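Local coordinates for transcriptional activator of comK gene (Bacillus halodurans, PDB 2HQB), which probably activates the competence gene comK and, as a BMP-family lipoprotein with a substrate-binding-protein fold, probably binds a small ligand, at residues F135-E140 / G162-A167; A188-H193 / I208-D213; D168-L173 / V194-A199; F157-G162 / Q175-E180. One frame throughout, in Å; residues are numbered along the deposited sequence.

Interaction 1 (F135-E140 / G162-A167); sequences FPWQPE and GEWTDA
F135 sends the edge of its ring into the face of the W164 indole, an offset edge-to-face pair whose ring planes stand 73° apart. Its CE1 stands above the NE1-CE2 side of the indole, 3.2 Å from W164 NE1. Next round the ring, CZ and CE2 lie beside the backbone of E163 and G162; F135 CZ is 4.0 Å from E163 CA. P136 follows in the second position of a type I turn, where its fixed phi fits, and the turn is closed by Q138 N donating to F135 O. This turn carries the chain from strand 128-133 into helix 139-150 and brings W137 and Q138 round to the same indole. W137 has CG between its backbone N and carbonyl carbon (chi1 57°), and the tip of its ring, CH2, comes to the edge of the other indole, 3.9 Å from W164 CZ2. Q138 stretches out beyond CG and meets W164 tip to tip, with Q138 CD 3.6 Å from W164 CH2 and the amide inclined by 30° to the indole plane. No clear hydrogen bond links the two loops. Both follow C-terminal ends of strands, where this fold family commonly places its ligand cleft, and here they are joined by aromatic and van der Waals contact, which would probably tolerate small shifts more readily than directed bonds.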
# COMPACT_ATOMS: atom_id res chain seq x y z
N PHE A 135 -10.43 2.49 -8.41
CA PHE A 135 -11.49 3.41 -8.03
C PHE A 135 -11.01 4.83 -7.79
O PHE A 135 -9.87 5.07 -7.39
CB PHE A 135 -12.20 2.91 -6.77
CG PHE A 135 -12.36 1.44 -6.72
CD1 PHE A 135 -11.44 0.66 -6.04
CD2 PHE A 135 -13.45 0.83 -7.33
CE1 PHE A 135 -11.60 -0.73 -5.97
CE2 PHE A 135 -13.61 -0.55 -7.26
CZ PHE A 135 -12.69 -1.32 -6.59
N PRO A 136 -11.92 5.79 -7.99
CA PRO A 136 -11.73 7.24 -7.84
C PRO A 136 -11.33 7.67 -6.43
O PRO A 136 -10.59 8.66 -6.26
CB PRO A 136 -13.08 7.79 -8.24
CG PRO A 136 -13.63 6.74 -9.14
CD PRO A 136 -13.30 5.50 -8.41
N TRP A 137 -11.79 6.94 -5.43
CA TRP A 137 -11.46 7.28 -4.07
C TRP A 137 -10.00 6.98 -3.68
O TRP A 137 -9.60 7.18 -2.54
CB TRP A 137 -12.41 6.59 -3.12
CG TRP A 137 -12.46 5.11 -3.23
CD1 TRP A 137 -13.44 4.36 -3.83
CD2 TRP A 137 -11.52 4.19 -2.70
NE1 TRP A 137 -13.16 3.02 -3.69
CE2 TRP A 137 -11.99 2.89 -3.00
CE3 TRP A 137 -10.32 4.33 -1.99
CZ2 TRP A 137 -11.30 1.75 -2.63
CZ3 TRP A 137 -9.65 3.20 -1.62
CH2 TRP A 137 -10.13 1.92 -1.94
N GLN A 138 -9.20 6.50 -4.62
CA GLN A 138 -7.81 6.21 -4.31
C GLN A 138 -7.00 7.51 -4.26
O GLN A 138 -6.81 8.19 -5.28
CB GLN A 138 -7.21 5.23 -5.35
CG GLN A 138 -7.75 3.81 -5.24
CD GLN A 138 -7.19 2.85 -6.29
OE1 GLN A 138 -5.97 2.75 -6.50
NE2 GLN A 138 -8.08 2.11 -6.93
N PRO A 139 -6.53 7.91 -3.07
CA PRO A 139 -5.74 9.12 -2.88
C PRO A 139 -4.62 9.24 -3.90
O PRO A 139 -4.48 10.28 -4.53
CB PRO A 139 -5.23 8.97 -1.46
CG PRO A 139 -6.40 8.41 -0.81
CD PRO A 139 -6.78 7.29 -1.76
N GLU A 140 -3.84 8.17 -4.05
CA GLU A 140 -2.73 8.12 -5.01
C GLU A 140 -3.11 8.73 -6.37
O GLU A 140 -2.27 9.35 -7.04
CB GLU A 140 -2.30 6.67 -5.26
CG GLU A 140 -2.45 5.70 -4.08
CD GLU A 140 -3.77 4.92 -4.06
OE1 GLU A 140 -4.21 4.45 -5.13
OE2 GLU A 140 -4.36 4.76 -2.96
N GLY A 162 -12.67 -1.55 -13.29
CA GLY A 162 -13.76 -1.75 -12.35
C GLY A 162 -13.27 -2.20 -10.99
O GLY A 162 -13.83 -1.83 -9.97
N GLU A 163 -12.23 -3.05 -10.98
CA GLU A 163 -11.65 -3.59 -9.74
C GLU A 163 -10.12 -3.80 -9.69
O GLU A 163 -9.39 -3.28 -10.52
CB GLU A 163 -12.34 -4.89 -9.34
CG GLU A 163 -11.74 -5.44 -8.04
CD GLU A 163 -12.67 -6.34 -7.28
OE1 GLU A 163 -13.26 -7.24 -7.95
OE2 GLU A 163 -12.79 -6.16 -6.04
N TRP A 164 -9.65 -4.55 -8.70
CA TRP A 164 -8.23 -4.78 -8.54
C TRP A 164 -7.61 -5.99 -9.23
O TRP A 164 -6.39 -6.09 -9.33
CB TRP A 164 -7.86 -4.90 -7.07
CG TRP A 164 -8.52 -3.96 -6.15
CD1 TRP A 164 -9.67 -4.16 -5.47
CD2 TRP A 164 -8.00 -2.70 -5.73
NE1 TRP A 164 -9.91 -3.10 -4.62
CE2 TRP A 164 -8.90 -2.19 -4.77
CE3 TRP A 164 -6.88 -1.95 -6.06
CZ2 TRP A 164 -8.71 -0.97 -4.15
CZ3 TRP A 164 -6.69 -0.74 -5.45
CH2 TRP A 164 -7.60 -0.26 -4.51
N THR A 165 -8.44 -6.90 -9.72
CA THR A 165 -7.89 -8.09 -10.33
C THR A 165 -8.14 -8.26 -11.81
O THR A 165 -7.74 -9.28 -12.39
CB THR A 165 -8.46 -9.30 -9.64
OG1 THR A 165 -9.89 -9.20 -9.63
CG2 THR A 165 -7.97 -9.37 -8.23
N ASP A 166 -8.79 -7.28 -12.44
CA ASP A 166 -9.09 -7.38 -13.87
C ASP A 166 -7.92 -7.00 -14.81
O ASP A 166 -7.95 -5.95 -15.46
CB ASP A 166 -10.30 -6.51 -14.18
CG ASP A 166 -11.02 -6.95 -15.43
OD1 ASP A 166 -10.33 -7.52 -16.32
OD2 ASP A 166 -12.25 -6.71 -15.53
N ALA A 167 -6.92 -7.86 -14.92
CA ALA A 167 -5.77 -7.59 -15.75
C ALA A 167 -6.17 -7.32 -17.19
O ALA A 167 -5.50 -6.58 -17.93
CB ALA A 167 -4.78 -8.76 -15.70

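Interaction 2 (A188-H193 / I208-D213); sequences AGDGYH and IGYVGD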
# COMPACT_ATOMS: atom_id res chain seq x y z
N ALA A 188 -2.03 1.58 -10.61
CA ALA A 188 -2.31 1.50 -9.19
C ALA A 188 -3.37 0.53 -8.73
O ALA A 188 -4.42 0.92 -8.18
CB ALA A 188 -2.62 2.91 -8.69
N GLY A 189 -3.07 -0.75 -8.94
CA GLY A 189 -3.97 -1.83 -8.54
C GLY A 189 -3.09 -3.03 -8.28
O GLY A 189 -2.47 -3.51 -9.21
N ASP A 190 -2.99 -3.47 -7.03
CA ASP A 190 -2.12 -4.63 -6.68
C ASP A 190 -2.42 -5.81 -7.55
O ASP A 190 -1.53 -6.42 -8.12
CB ASP A 190 -2.33 -5.09 -5.25
CG ASP A 190 -1.95 -4.04 -4.24
OD1 ASP A 190 -0.74 -3.97 -3.92
OD2 ASP A 190 -2.85 -3.30 -3.78
N GLY A 191 -3.69 -6.15 -7.65
CA GLY A 191 -4.04 -7.28 -8.48
C GLY A 191 -3.44 -7.34 -9.88
O GLY A 191 -2.82 -8.35 -10.22
N TYR A 192 -3.60 -6.28 -10.69
CA TYR A 192 -3.12 -6.30 -12.08
C TYR A 192 -1.84 -5.60 -12.34
O TYR A 192 -1.38 -5.57 -13.47
CB TYR A 192 -4.17 -5.72 -13.02
CG TYR A 192 -4.56 -4.32 -12.65
CD1 TYR A 192 -3.65 -3.25 -12.77
CD2 TYR A 192 -5.83 -4.07 -12.10
CE1 TYR A 192 -4.01 -1.96 -12.34
CE2 TYR A 192 -6.19 -2.78 -11.67
CZ TYR A 192 -5.28 -1.74 -11.79
OH TYR A 192 -5.64 -0.50 -11.33
N HIS A 193 -1.26 -5.02 -11.31
CA HIS A 193 -0.04 -4.27 -11.45
C HIS A 193 1.04 -4.90 -12.34
O HIS A 193 1.45 -4.27 -13.34
CB HIS A 193 0.51 -3.96 -10.07
CG HIS A 193 1.71 -3.07 -10.09
ND1 HIS A 193 1.62 -1.71 -10.27
CD2 HIS A 193 3.03 -3.36 -9.99
CE1 HIS A 193 2.84 -1.19 -10.28
NE2 HIS A 193 3.71 -2.17 -10.12
N ILE A 208 5.53 3.28 -12.95
CA ILE A 208 5.80 3.61 -11.53
C ILE A 208 5.33 2.40 -10.70
O ILE A 208 4.17 1.97 -10.84
CB ILE A 208 5.04 4.87 -11.02
CG1 ILE A 208 5.48 6.12 -11.78
CG2 ILE A 208 5.34 5.07 -9.53
CD1 ILE A 208 6.94 6.40 -11.70
N GLY A 209 6.21 1.85 -9.87
CA GLY A 209 5.84 0.72 -9.03
C GLY A 209 4.70 1.01 -8.04
O GLY A 209 4.53 2.14 -7.57
N TYR A 210 3.95 -0.03 -7.69
CA TYR A 210 2.83 0.11 -6.77
C TYR A 210 2.92 -0.78 -5.52
O TYR A 210 3.00 -2.00 -5.64
CB TYR A 210 1.52 -0.21 -7.49
CG TYR A 210 0.31 0.23 -6.71
CD1 TYR A 210 0.10 1.60 -6.45
CD2 TYR A 210 -0.61 -0.71 -6.21
CE1 TYR A 210 -1.00 2.03 -5.72
CE2 TYR A 210 -1.73 -0.29 -5.47
CZ TYR A 210 -1.91 1.10 -5.23
OH TYR A 210 -2.98 1.56 -4.48
N VAL A 211 2.87 -0.15 -4.35
CA VAL A 211 2.90 -0.83 -3.05
C VAL A 211 4.15 -1.66 -2.78
O VAL A 211 4.42 -1.99 -1.64
CB VAL A 211 1.64 -1.70 -2.87
CG1 VAL A 211 1.65 -2.39 -1.56
CG2 VAL A 211 0.39 -0.81 -2.94
N GLY A 212 4.93 -1.98 -3.81
CA GLY A 212 6.14 -2.75 -3.62
C GLY A 212 7.33 -2.11 -4.33
O GLY A 212 7.16 -1.36 -5.28
N ASP A 213 8.55 -2.41 -3.91
CA ASP A 213 9.71 -1.81 -4.56
C ASP A 213 9.77 -2.05 -6.05
O ASP A 213 10.48 -1.32 -6.76
CB ASP A 213 11.00 -2.28 -3.95
CG ASP A 213 12.16 -1.52 -4.47
OD1 ASP A 213 12.18 -0.29 -4.27
OD2 ASP A 213 13.06 -2.15 -5.09
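A beta-alpha-beta crossover, running from strand 184-186 through helix 193-203 to the neighbouring parallel strand 206-211, brings A188 against Y210 where the first strand gives way to its loop. The CA of A188 sits over the centre of the Y210 ring, 3.7 Å from the centroid and 12° off the normal, a CH-pi contact. Its methyl lies near the rim, with A188 CB 3.5 Å from Y210 CE1; a small residue suits a place where the backbone itself lies on a ring. G189 N covers the same face nearer the rim, while V211 CG2 lies over the opposite one, also toward the rim. The lack of a side chain at G189 also lets the Y192 ring come close to the backbone. Loops at the C-terminal ends of parallel strands commonly border the ligand cleft of periplasmic-binding-protein folds, and this one turns at D190 before entering the helix. D190 straddles the strand end: OD2 approaches the edge of the tyrosine ring, 3.6 Å from Y210 CE2, and OD1 lies 3.5 Å from V211 CB. H193 has CG anti to its backbone N (chi1 -175°), and its imidazole face receives the tyrosine methylene, H193 ND1 being 3.2 Å from Y210 CB. That ring is steadied by a hydrogen bond from ND1 to the carbonyl of P187, while the imidazole turns its edge to I208 O, 3.5 Å from H193 CE1.

Interaction 3 (D168-L173 / V194-A199); sequences DKALEL and VPVVEA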
# COMPACT_ATOMS: atom_id res chain seq x y z
N ASP A 168 -7.26 -7.95 -17.59
CA ASP A 168 -7.77 -7.83 -18.93
C ASP A 168 -8.11 -6.38 -19.21
O ASP A 168 -7.43 -5.73 -20.01
CB ASP A 168 -9.00 -8.71 -19.04
CG ASP A 168 -9.33 -9.07 -20.45
OD1 ASP A 168 -8.42 -8.97 -21.30
OD2 ASP A 168 -10.48 -9.48 -20.71
N LYS A 169 -9.13 -5.87 -18.53
CA LYS A 169 -9.58 -4.50 -18.68
C LYS A 169 -8.41 -3.54 -18.46
O LYS A 169 -8.21 -2.61 -19.23
CB LYS A 169 -10.69 -4.19 -17.67
CG LYS A 169 -11.41 -2.85 -17.91
CD LYS A 169 -12.57 -2.67 -16.94
CE LYS A 169 -13.32 -1.35 -17.18
NZ LYS A 169 -14.39 -1.08 -16.15
N ALA A 170 -7.66 -3.76 -17.39
CA ALA A 170 -6.52 -2.91 -17.07
C ALA A 170 -5.58 -2.83 -18.25
O ALA A 170 -4.99 -1.77 -18.53
CB ALA A 170 -5.78 -3.46 -15.86
N LEU A 171 -5.42 -3.96 -18.94
CA LEU A 171 -4.54 -3.97 -20.09
C LEU A 171 -5.18 -3.19 -21.23
O LEU A 171 -4.46 -2.47 -21.96
CB LEU A 171 -4.18 -5.40 -20.51
CG LEU A 171 -3.03 -6.08 -19.78
CD1 LEU A 171 -3.10 -7.55 -20.13
CD2 LEU A 171 -1.64 -5.49 -20.15
N GLU A 172 -6.51 -3.30 -21.39
CA GLU A 172 -7.17 -2.52 -22.44
C GLU A 172 -6.95 -1.02 -22.17
O GLU A 172 -6.60 -0.27 -23.08
CB GLU A 172 -8.67 -2.78 -22.48
CG GLU A 172 -9.02 -4.20 -22.81
CD GLU A 172 -10.49 -4.47 -22.57
OE1 GLU A 172 -11.31 -3.74 -23.17
OE2 GLU A 172 -10.82 -5.40 -21.77
N LEU A 173 -7.15 -0.59 -20.93
CA LEU A 173 -6.93 0.79 -20.57
C LEU A 173 -5.48 1.17 -20.89
O LEU A 173 -5.21 2.29 -21.33
CB LEU A 173 -7.22 1.03 -19.09
CG LEU A 173 -8.65 0.73 -18.62
CD1 LEU A 173 -8.75 0.96 -17.11
CD2 LEU A 173 -9.64 1.59 -19.37
N VAL A 194 1.51 -6.10 -12.02
CA VAL A 194 2.54 -6.72 -12.87
C VAL A 194 2.07 -6.94 -14.31
O VAL A 194 2.73 -6.49 -15.26
CB VAL A 194 3.00 -8.01 -12.31
CG1 VAL A 194 3.99 -8.61 -13.24
CG2 VAL A 194 3.65 -7.78 -10.96
N PRO A 195 0.94 -7.64 -14.52
CA PRO A 195 0.44 -7.85 -15.88
C PRO A 195 0.64 -6.57 -16.73
O PRO A 195 1.14 -6.63 -17.85
CB PRO A 195 -1.04 -8.14 -15.66
CG PRO A 195 -1.03 -8.94 -14.41
CD PRO A 195 0.02 -8.25 -13.54
N VAL A 196 0.26 -5.43 -16.17
CA VAL A 196 0.38 -4.15 -16.86
C VAL A 196 1.82 -3.64 -16.90
O VAL A 196 2.22 -3.04 -17.89
CB VAL A 196 -0.53 -3.06 -16.22
CG1 VAL A 196 -0.16 -1.69 -16.76
CG2 VAL A 196 -2.00 -3.34 -16.53
N VAL A 197 2.61 -3.86 -15.84
CA VAL A 197 4.00 -3.39 -15.86
C VAL A 197 4.72 -4.11 -16.99
O VAL A 197 5.45 -3.50 -17.76
CB VAL A 197 4.74 -3.66 -14.51
CG1 VAL A 197 6.20 -3.61 -14.72
CG2 VAL A 197 4.43 -2.59 -13.54
N GLU A 198 4.50 -5.41 -17.07
CA GLU A 198 5.07 -6.24 -18.12
C GLU A 198 4.81 -5.68 -19.52
O GLU A 198 5.75 -5.38 -20.27
CB GLU A 198 4.45 -7.62 -18.06
CG GLU A 198 5.45 -8.69 -18.12
CD GLU A 198 5.94 -9.05 -16.77
OE1 GLU A 198 5.25 -9.84 -16.10
OE2 GLU A 198 7.00 -8.53 -16.36
N ALA A 199 3.52 -5.59 -19.87
CA ALA A 199 3.05 -5.08 -21.15
C ALA A 199 3.76 -3.75 -21.45
O ALA A 199 4.03 -3.40 -22.60
CB ALA A 199 1.50 -4.88 -21.12
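L171 is the main bump of this helix-to-helix contact, and the hollow that takes it lies on helix 193-203 among P195, V196 and A199. One branch does the touching. Its methyl CD2 comes 3.3 Å from A199 CB, which forms one wall of the hollow, and stands 3.8 Å from P195 O, which forms another. The floor is backbone, with L171 CD2 4.1 Å from V196 CA. L171 CG is anti to its carbonyl carbon (chi1 -84°), and from there the branch turns toward the other helix although the CB does not point that way. A199 suits the hollow because its single methyl gives a wall without filling the space that the leucine occupies. P195, in the first turn of its helix where the backbone needs no amide hydrogen for a bond back along the chain, adds a ring at the N-terminal margin of the hollow, without close contact.

A second, smaller bump works in the reverse direction. V196 CG2 presses on A170, 3.8 Å from A170 CB, and a methyl as short as alanine's lets the branched valine come close to the backbone of helix 167-178. A170 is also covered by V161 and Y192, and V196 touches P187, so this inner pair faces the core, whereas L171 is only partly enclosed. The short helical segments approach to 9.4 Å between axes and run in broadly the same direction, 34° apart. Two neighbouring helices running the same general way and covering one face of a beta sheet are typical of a layered alpha/beta domain, here the one built on the sheet containing strands 184-186 and 206-211.

Interaction 4 (F157-G162 / Q175-E180); sequences FVRYVG and QELQKE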
# COMPACT_ATOMS: atom_id res chain seq x y z
N PHE A 157 -3.62 11.40 -17.57
CA PHE A 157 -4.76 10.58 -17.95
C PHE A 157 -5.07 9.56 -16.88
O PHE A 157 -4.23 8.75 -16.51
CB PHE A 157 -4.49 9.84 -19.25
CG PHE A 157 -4.41 10.72 -20.43
CD1 PHE A 157 -3.41 11.69 -20.51
CD2 PHE A 157 -5.29 10.56 -21.48
CE1 PHE A 157 -3.29 12.48 -21.65
CE2 PHE A 157 -5.18 11.35 -22.62
CZ PHE A 157 -4.18 12.31 -22.71
N VAL A 158 -6.31 9.59 -16.40
CA VAL A 158 -6.76 8.67 -15.38
C VAL A 158 -7.86 7.79 -15.93
O VAL A 158 -8.86 8.30 -16.40
CB VAL A 158 -7.32 9.40 -14.17
CG1 VAL A 158 -7.77 8.41 -13.13
CG2 VAL A 158 -6.26 10.31 -13.59
N ARG A 159 -7.63 6.48 -15.89
CA ARG A 159 -8.61 5.48 -16.33
C ARG A 159 -8.87 4.60 -15.11
O ARG A 159 -7.95 4.27 -14.36
CB ARG A 159 -8.07 4.62 -17.48
CG ARG A 159 -7.92 5.35 -18.81
CD ARG A 159 -9.19 6.09 -19.18
NE ARG A 159 -9.02 7.54 -19.08
CZ ARG A 159 -8.96 8.35 -20.13
NH1 ARG A 159 -9.06 7.87 -21.37
NH2 ARG A 159 -8.80 9.65 -19.94
N TYR A 160 -10.12 4.23 -14.91
CA TYR A 160 -10.50 3.40 -13.78
C TYR A 160 -10.84 1.97 -14.21
O TYR A 160 -11.61 1.77 -15.13
CB TYR A 160 -11.70 4.03 -13.04
CG TYR A 160 -11.32 5.30 -12.30
CD1 TYR A 160 -11.78 6.57 -12.71
CD2 TYR A 160 -10.40 5.25 -11.26
CE1 TYR A 160 -11.31 7.73 -12.11
CE2 TYR A 160 -9.93 6.39 -10.66
CZ TYR A 160 -10.38 7.63 -11.09
OH TYR A 160 -9.80 8.74 -10.50
N VAL A 161 -10.25 0.98 -13.55
CA VAL A 161 -10.60 -0.41 -13.83
C VAL A 161 -11.78 -0.67 -12.91
O VAL A 161 -11.90 -0.08 -11.82
CB VAL A 161 -9.55 -1.39 -13.39
CG1 VAL A 161 -10.00 -2.78 -13.72
CG2 VAL A 161 -8.25 -1.07 -14.00
N GLY A 162 -12.67 -1.55 -13.29
CA GLY A 162 -13.76 -1.75 -12.35
C GLY A 162 -13.27 -2.20 -10.99
O GLY A 162 -13.83 -1.83 -9.97
N GLN A 175 -3.58 -0.07 -23.31
CA GLN A 175 -3.61 0.05 -24.76
C GLN A 175 -4.26 1.38 -25.18
O GLN A 175 -3.64 2.18 -25.91
CB GLN A 175 -4.36 -1.16 -25.35
CG GLN A 175 -3.45 -2.36 -25.60
CD GLN A 175 -4.14 -3.69 -25.29
OE1 GLN A 175 -5.38 -3.79 -25.42
NE2 GLN A 175 -3.36 -4.72 -24.90
N GLU A 176 -5.49 1.60 -24.73
CA GLU A 176 -6.21 2.84 -24.98
C GLU A 176 -5.32 4.09 -24.81
O GLU A 176 -5.18 4.89 -25.74
CB GLU A 176 -7.34 2.98 -23.97
CG GLU A 176 -8.66 2.43 -24.37
CD GLU A 176 -9.74 2.99 -23.48
OE1 GLU A 176 -9.75 4.24 -23.31
OE2 GLU A 176 -10.56 2.21 -22.95
N LEU A 177 -4.75 4.26 -23.61
CA LEU A 177 -3.90 5.40 -23.32
C LEU A 177 -2.64 5.30 -24.16
O LEU A 177 -1.88 6.29 -24.31
CB LEU A 177 -3.51 5.41 -21.85
CG LEU A 177 -4.60 5.62 -20.84
CD1 LEU A 177 -4.01 5.40 -19.46
CD2 LEU A 177 -5.18 7.01 -20.99
N GLN A 178 -2.39 4.11 -24.68
CA GLN A 178 -1.22 3.92 -25.52
C GLN A 178 -1.48 4.80 -26.75
O GLN A 178 -0.68 5.66 -27.10
CB GLN A 178 -1.05 2.45 -25.93
CG GLN A 178 0.28 2.14 -26.61
CD GLN A 178 1.45 2.10 -25.64
OE1 GLN A 178 1.52 2.88 -24.69
NE2 GLN A 178 2.38 1.18 -25.88
N LYS A 179 -2.65 4.59 -27.36
CA LYS A 179 -3.06 5.35 -28.53
C LYS A 179 -3.36 6.81 -28.19
O LYS A 179 -4.19 7.45 -28.83
CB LYS A 179 -4.31 4.70 -29.15
CG LYS A 179 -4.14 3.24 -29.48
CD LYS A 179 -5.41 2.64 -30.09
CE LYS A 179 -5.21 1.13 -30.32
NZ LYS A 179 -6.39 0.47 -30.94
N GLU A 180 -2.70 7.37 -27.19
CA GLU A 180 -2.96 8.75 -26.83
C GLU A 180 -1.62 9.36 -26.48
O GLU A 180 -1.54 10.42 -25.85
CB GLU A 180 -3.91 8.81 -25.64
CG GLU A 180 -4.42 10.21 -25.33
CD GLU A 180 -5.90 10.39 -25.65
OE1 GLU A 180 -6.44 11.50 -25.43
OE2 GLU A 180 -6.53 9.40 -26.12
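F157 and R159 project from strand 155-160, the outermost strand of the mixed sheet of an alpha/beta domain, onto L177 near the end of helix 167-178, the helix of the crossover that leads on to strand 184-186. V158 between them faces the other way, onto helix 139-150, so the strand is packed between helices on both faces. R159 can be traced outward. Its CB rests on L173, one turn earlier in the helix. CG lies 3.9 Å from L177 CD2, a purely apolar contact to which the long aliphatic arm is well suited. Bends at chi2 (-51°) and chi3 then fold the chain back, and R159 NE donates to V158 O at 2.8 Å, a nearly straight bond (167°) that reaches the oxygen from above the carbonyl plane while lying in the plane of the guanidinium. The bond probably helps to fix the flat group, and L177 CD2 sits over one face toward its rim, 4.1 Å from R159 CZ. At the tip, the guanidinium turns its edge to E176, with R159 NH1 4.2 Å from E176 OE1, too long for a salt bridge though the attraction of opposite charges probably persists. The same leucine methyl serves the neighbouring phenylalanine: L177 CD2 lies 3.4 Å from F157 CB.

How the interactions relate
Interactions 1 and 2, with centres about 11 Å apart, are joined by a weak hydrogen bond between E140 OE1 and Y210 OH at 3.2 Å. Y192 of interaction 2 touches all three other contacts: its ring lies beside the backbone of E163 and W164 in interaction 1, and meets A170 of interaction 3 and V161 of interaction 4. Interactions 3 and 4, about 10 Å apart between centres, use successive parts of helix 167-178, and L173 CD1 reaches V161 CG2 at 3.7 Å. G162 belongs to both interactions 1 and 4. Interactions 1 and 2 hold loops at the strand ends, the probable cleft side, whereas 3 joins two helices of the outer layer and 4 seats one of them on the edge strand, both farther from the chain centre.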